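Long-range contacts in GTP-binding protein (Thermus thermophilus, PDB 2DBY), which binds GDP through a P-loop GTPase domain and is probably a nucleotide-hydrolysing enzyme that associates with the large ribosomal subunit: residues V74-L79 against A95-V100; V4-L9 against A102-L107. All blocks are in the same frame, centred on the assembly; numbering follows the deposited sequence.

Contact 1 (V74-L79 against A95-V100); sequences VDIAGL and AHIREV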
# COMPACT_ATOMS: atom_id res chain seq x y z
N VAL A 74 -0.80 9.62 2.04
CA VAL A 74 -1.17 10.99 1.71
C VAL A 74 -2.39 11.40 2.54
O VAL A 74 -3.36 10.64 2.64
CB VAL A 74 -1.55 11.09 0.23
CG1 VAL A 74 -1.93 12.53 -0.12
CG2 VAL A 74 -0.40 10.59 -0.62
N ASP A 75 -2.35 12.59 3.15
CA ASP A 75 -3.49 13.06 3.90
C ASP A 75 -4.37 13.66 2.82
O ASP A 75 -4.06 14.75 2.31
CB ASP A 75 -3.10 14.18 4.88
CG ASP A 75 -4.29 14.69 5.70
OD1 ASP A 75 -5.44 14.27 5.44
OD2 ASP A 75 -4.08 15.51 6.63
N ILE A 76 -5.47 12.97 2.50
CA ILE A 76 -6.35 13.42 1.43
C ILE A 76 -7.15 14.58 1.94
O ILE A 76 -7.92 14.47 2.90
CB ILE A 76 -7.30 12.33 0.96
CG1 ILE A 76 -6.51 11.19 0.28
CG2 ILE A 76 -8.34 12.95 -0.02
CD1 ILE A 76 -5.88 11.55 -1.04
N ALA A 77 -6.98 15.67 1.23
CA ALA A 77 -7.60 16.92 1.57
C ALA A 77 -8.83 17.23 0.74
O ALA A 77 -8.84 16.99 -0.47
CB ALA A 77 -6.59 17.99 1.40
N GLY A 78 -9.86 17.73 1.42
CA GLY A 78 -11.08 18.13 0.74
C GLY A 78 -12.42 17.82 1.36
O GLY A 78 -12.62 16.80 2.03
N LEU A 79 -13.36 18.73 1.13
CA LEU A 79 -14.72 18.55 1.61
C LEU A 79 -15.19 17.35 0.76
O LEU A 79 -14.89 17.29 -0.44
CB LEU A 79 -15.57 19.80 1.32
CG LEU A 79 -17.11 19.76 1.51
CD1 LEU A 79 -17.65 21.14 1.95
CD2 LEU A 79 -17.79 19.32 0.20
N ALA A 95 -10.27 14.81 -6.94
CA ALA A 95 -9.02 14.98 -7.67
C ALA A 95 -7.86 14.36 -6.89
O ALA A 95 -6.96 13.76 -7.49
CB ALA A 95 -8.74 16.44 -7.92
N HIS A 96 -7.88 14.55 -5.58
CA HIS A 96 -6.83 14.00 -4.72
C HIS A 96 -6.91 12.48 -4.66
O HIS A 96 -5.87 11.81 -4.73
CB HIS A 96 -6.89 14.61 -3.32
CG HIS A 96 -6.52 16.06 -3.29
ND1 HIS A 96 -6.99 16.93 -2.33
CD2 HIS A 96 -5.72 16.79 -4.10
CE1 HIS A 96 -6.50 18.14 -2.55
NE2 HIS A 96 -5.73 18.08 -3.62
N ILE A 97 -8.12 11.94 -4.56
CA ILE A 97 -8.31 10.48 -4.53
C ILE A 97 -7.80 9.83 -5.82
O ILE A 97 -7.24 8.72 -5.81
CB ILE A 97 -9.83 10.11 -4.36
CG1 ILE A 97 -10.26 10.35 -2.93
CG2 ILE A 97 -10.06 8.62 -4.71
CD1 ILE A 97 -9.70 9.34 -1.98
N ARG A 98 -7.99 10.52 -6.94
CA ARG A 98 -7.53 9.98 -8.21
C ARG A 98 -6.04 9.74 -8.22
O ARG A 98 -5.57 8.85 -8.92
CB ARG A 98 -7.90 10.92 -9.36
CG ARG A 98 -9.40 11.01 -9.60
CD ARG A 98 -9.79 11.90 -10.78
NE ARG A 98 -11.25 11.93 -10.94
CZ ARG A 98 -11.98 10.86 -11.26
NH1 ARG A 98 -11.38 9.68 -11.44
NH2 ARG A 98 -13.30 10.95 -11.37
N GLU A 99 -5.29 10.54 -7.46
CA GLU A 99 -3.82 10.42 -7.44
C GLU A 99 -3.21 9.34 -6.52
O GLU A 99 -1.98 9.20 -6.48
CB GLU A 99 -3.19 11.76 -7.07
CG GLU A 99 -3.58 12.93 -7.93
CD GLU A 99 -3.03 14.24 -7.39
OE1 GLU A 99 -3.26 14.56 -6.19
OE2 GLU A 99 -2.36 14.97 -8.15
N VAL A 100 -4.02 8.60 -5.77
CA VAL A 100 -3.43 7.56 -4.92
C VAL A 100 -3.87 6.19 -5.43
O VAL A 100 -4.86 6.08 -6.14
CB VAL A 100 -3.84 7.71 -3.44
CG1 VAL A 100 -3.21 9.01 -2.89
CG2 VAL A 100 -5.36 7.74 -3.31

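Contact 2 (V4-L9 against A102-L107); sequences VGIVGL and AIAHVL. With FMT (formic acid), chain C.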
# COMPACT_ATOMS: atom_id res chain seq x y z
N VAL A 4 -0.91 5.39 -0.33
CA VAL A 4 -2.21 5.12 0.28
C VAL A 4 -2.77 6.49 0.71
O VAL A 4 -2.11 7.24 1.44
CB VAL A 4 -2.08 4.24 1.53
CG1 VAL A 4 -3.47 4.04 2.18
CG2 VAL A 4 -1.44 2.90 1.15
N GLY A 5 -3.98 6.80 0.25
CA GLY A 5 -4.60 8.07 0.62
C GLY A 5 -5.46 7.86 1.86
O GLY A 5 -6.35 7.01 1.84
N ILE A 6 -5.18 8.62 2.92
CA ILE A 6 -5.95 8.51 4.16
C ILE A 6 -7.08 9.52 4.15
O ILE A 6 -6.85 10.73 4.01
CB ILE A 6 -5.05 8.77 5.41
CG1 ILE A 6 -3.89 7.76 5.40
CG2 ILE A 6 -5.91 8.62 6.71
CD1 ILE A 6 -3.05 7.76 6.66
N VAL A 7 -8.31 9.02 4.31
CA VAL A 7 -9.47 9.91 4.30
C VAL A 7 -10.24 9.80 5.59
O VAL A 7 -10.11 8.82 6.32
CB VAL A 7 -10.42 9.60 3.11
CG1 VAL A 7 -9.65 9.59 1.81
CG2 VAL A 7 -11.12 8.31 3.31
N GLY A 8 -11.02 10.83 5.89
CA GLY A 8 -11.81 10.77 7.11
C GLY A 8 -12.79 11.92 7.17
O GLY A 8 -12.47 13.03 6.73
N LEU A 9 -13.98 11.68 7.70
CA LEU A 9 -14.93 12.78 7.84
C LEU A 9 -14.48 13.48 9.13
O LEU A 9 -13.52 13.05 9.77
CB LEU A 9 -16.36 12.23 7.93
CG LEU A 9 -16.83 11.47 6.67
CD1 LEU A 9 -18.34 11.24 6.74
CD2 LEU A 9 -16.47 12.24 5.42
N ALA A 102 -4.44 3.40 -3.36
CA ALA A 102 -5.31 2.74 -2.39
C ALA A 102 -5.83 3.80 -1.43
O ALA A 102 -5.25 4.90 -1.34
CB ALA A 102 -4.54 1.61 -1.62
N ILE A 103 -6.90 3.48 -0.71
CA ILE A 103 -7.55 4.40 0.20
C ILE A 103 -7.63 3.77 1.60
O ILE A 103 -7.96 2.59 1.73
CB ILE A 103 -9.00 4.69 -0.29
CG1 ILE A 103 -8.94 5.38 -1.66
CG2 ILE A 103 -9.75 5.52 0.76
CD1 ILE A 103 -10.31 5.58 -2.32
N ALA A 104 -7.34 4.55 2.63
CA ALA A 104 -7.46 4.05 3.99
C ALA A 104 -8.43 5.06 4.63
O ALA A 104 -8.14 6.26 4.72
CB ALA A 104 -6.09 4.06 4.71
N HIS A 105 -9.58 4.57 5.07
CA HIS A 105 -10.61 5.43 5.62
C HIS A 105 -10.65 5.26 7.13
O HIS A 105 -10.94 4.17 7.63
CB HIS A 105 -11.98 5.05 4.98
CG HIS A 105 -13.11 5.99 5.32
ND1 HIS A 105 -14.28 6.04 4.58
CD2 HIS A 105 -13.25 6.92 6.30
CE1 HIS A 105 -15.08 6.96 5.08
NE2 HIS A 105 -14.49 7.51 6.13
N VAL A 106 -10.38 6.35 7.85
CA VAL A 106 -10.37 6.31 9.31
C VAL A 106 -11.82 6.43 9.79
O VAL A 106 -12.53 7.37 9.43
CB VAL A 106 -9.55 7.48 9.88
CG1 VAL A 106 -9.55 7.44 11.43
CG2 VAL A 106 -8.11 7.41 9.32
N LEU A 107 -12.24 5.47 10.61
CA LEU A 107 -13.60 5.43 11.12
C LEU A 107 -13.52 5.42 12.64
O LEU A 107 -12.78 4.62 13.23
CB LEU A 107 -14.26 4.14 10.61
CG LEU A 107 -14.38 4.00 9.10
CD1 LEU A 107 -14.87 2.58 8.76
CD2 LEU A 107 -15.40 5.04 8.59
C FMT C . -14.21 4.50 1.81
O1 FMT C . -15.28 4.34 2.39
O2 FMT C . -14.06 4.07 0.52
O HOH W 1 -14.65 9.00 8.56

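Contact 1 (V74-L79 against A95-V100)
His96 meets the chain after strand 66-75 edge-on: ND1 donates a hydrogen bond to Ala77 O, 2.6 Å away, with an angle of 154° at the hydrogen. The oxygen lies close to the ring plane and receives the bond on a lone pair. CG of His96 stands anti to the carbonyl carbon (chi1 -69°), which carries the ring out from the helix toward 74-79. Because ND1 is the donor here, it must hold a proton; histidine suits the place by offering both that N-H and an apolar CB. Ile76 runs past this CB in the opposite direction, its CD1 3.9 Å away and reaching on to within 3.7 Å of His96 O.

The arrangement belongs to the P-loop GTPase fold. Segment 74-79 has the sequence VDIAGL, in line with the DxxG motif of the G3 region, and helix 91-98 packs beside the central sheet. At the backbone angles of Gly78 a CB would press on the carbonyl O of Ala77, so glycine fits there. Asp75 points to the other side, where its OD1 forms a salt bridge with Lys14 of the GDP site.

Further along, the branched valines cross obliquely, CG2 of Val74 lying 3.9 Å from CG1 of Val100. That CG1 also meets Ile76 CD1 at 4.1 Å, while CD1 of Ile97 reaches Ile76 CG1 at 4.3 Å.

Contact 2 (V4-L9 against A102-L107)
A single water bridges the loop after strand 3-7 to strand 102-108, and the ring of His105 is part of the joint. The water accepts from Leu9 N, donates to Val106 O and lies in the plane of the imidazole, 2.9 Å from NE2. CG of His105 is anti to the backbone N (chi1 -172°), which lays the ring beside Val7. Methyl CG2 of Val7 sits over one face in a CH-pi contact, 4.0 Å from the centroid, and CD2 of Leu107 covers the opposite face near the rim. At the ring edge ND1 donates to O1 of a formic acid molecule, probably from the crystallisation liquor.

The strands 3-7 and 102-108 that carry these groups pair in register in the central sheet of the GTPase domain. Gly5 N to Ala102 O, Ala104 N to Gly5 O and Val7 N to Ala104 O are each 2.8 Å, and Val106 N to Val7 O is 2.9 Å. The third lies in the plane of the Ala104 carbonyl, and the fourth runs nearly along the C=O axis of Val7. On one face the small CB of Ala104 receives CG1 of Val4 at 3.6 Å, and CG2 of Ile6 meets CG2 of Val106, also at 3.6 Å, where Ile6 and Val106 pack against helix 14-25. On the other face Val7 CG2 touches Ile103 CG2 at 4.0 Å, beneath helix 91-98.

Gly8 is the first glycine of the P-loop sequence, and Leu9 after it touches GDP. ND1 of His105 holds a proton toward the formic acid; a formate there would probably favour a charged ring.

How the contacts relate
From the N terminus the chain first lays down strand 3-7 and passes through the P-loop into helix 14-25. Strand 66-75 then returns to pair with 3-7 on the side away from 102-108. Contact 1 closes the short loop of 15 residues between 79 and 95, bringing helix 91-98 back onto the end of strand 66-75. Strand 102-108 follows that helix directly, and contact 2 closes the far longer loop of 92 residues, within which contact 1 lies entirely. The two meet at strand 3-7: Val74 bonds through its backbone to Val4 and Ile6, and Ile76 packs on Gly5 and Val7. Three neighbouring strands and helix 91-98 are thereby tied together beside the nucleotide site.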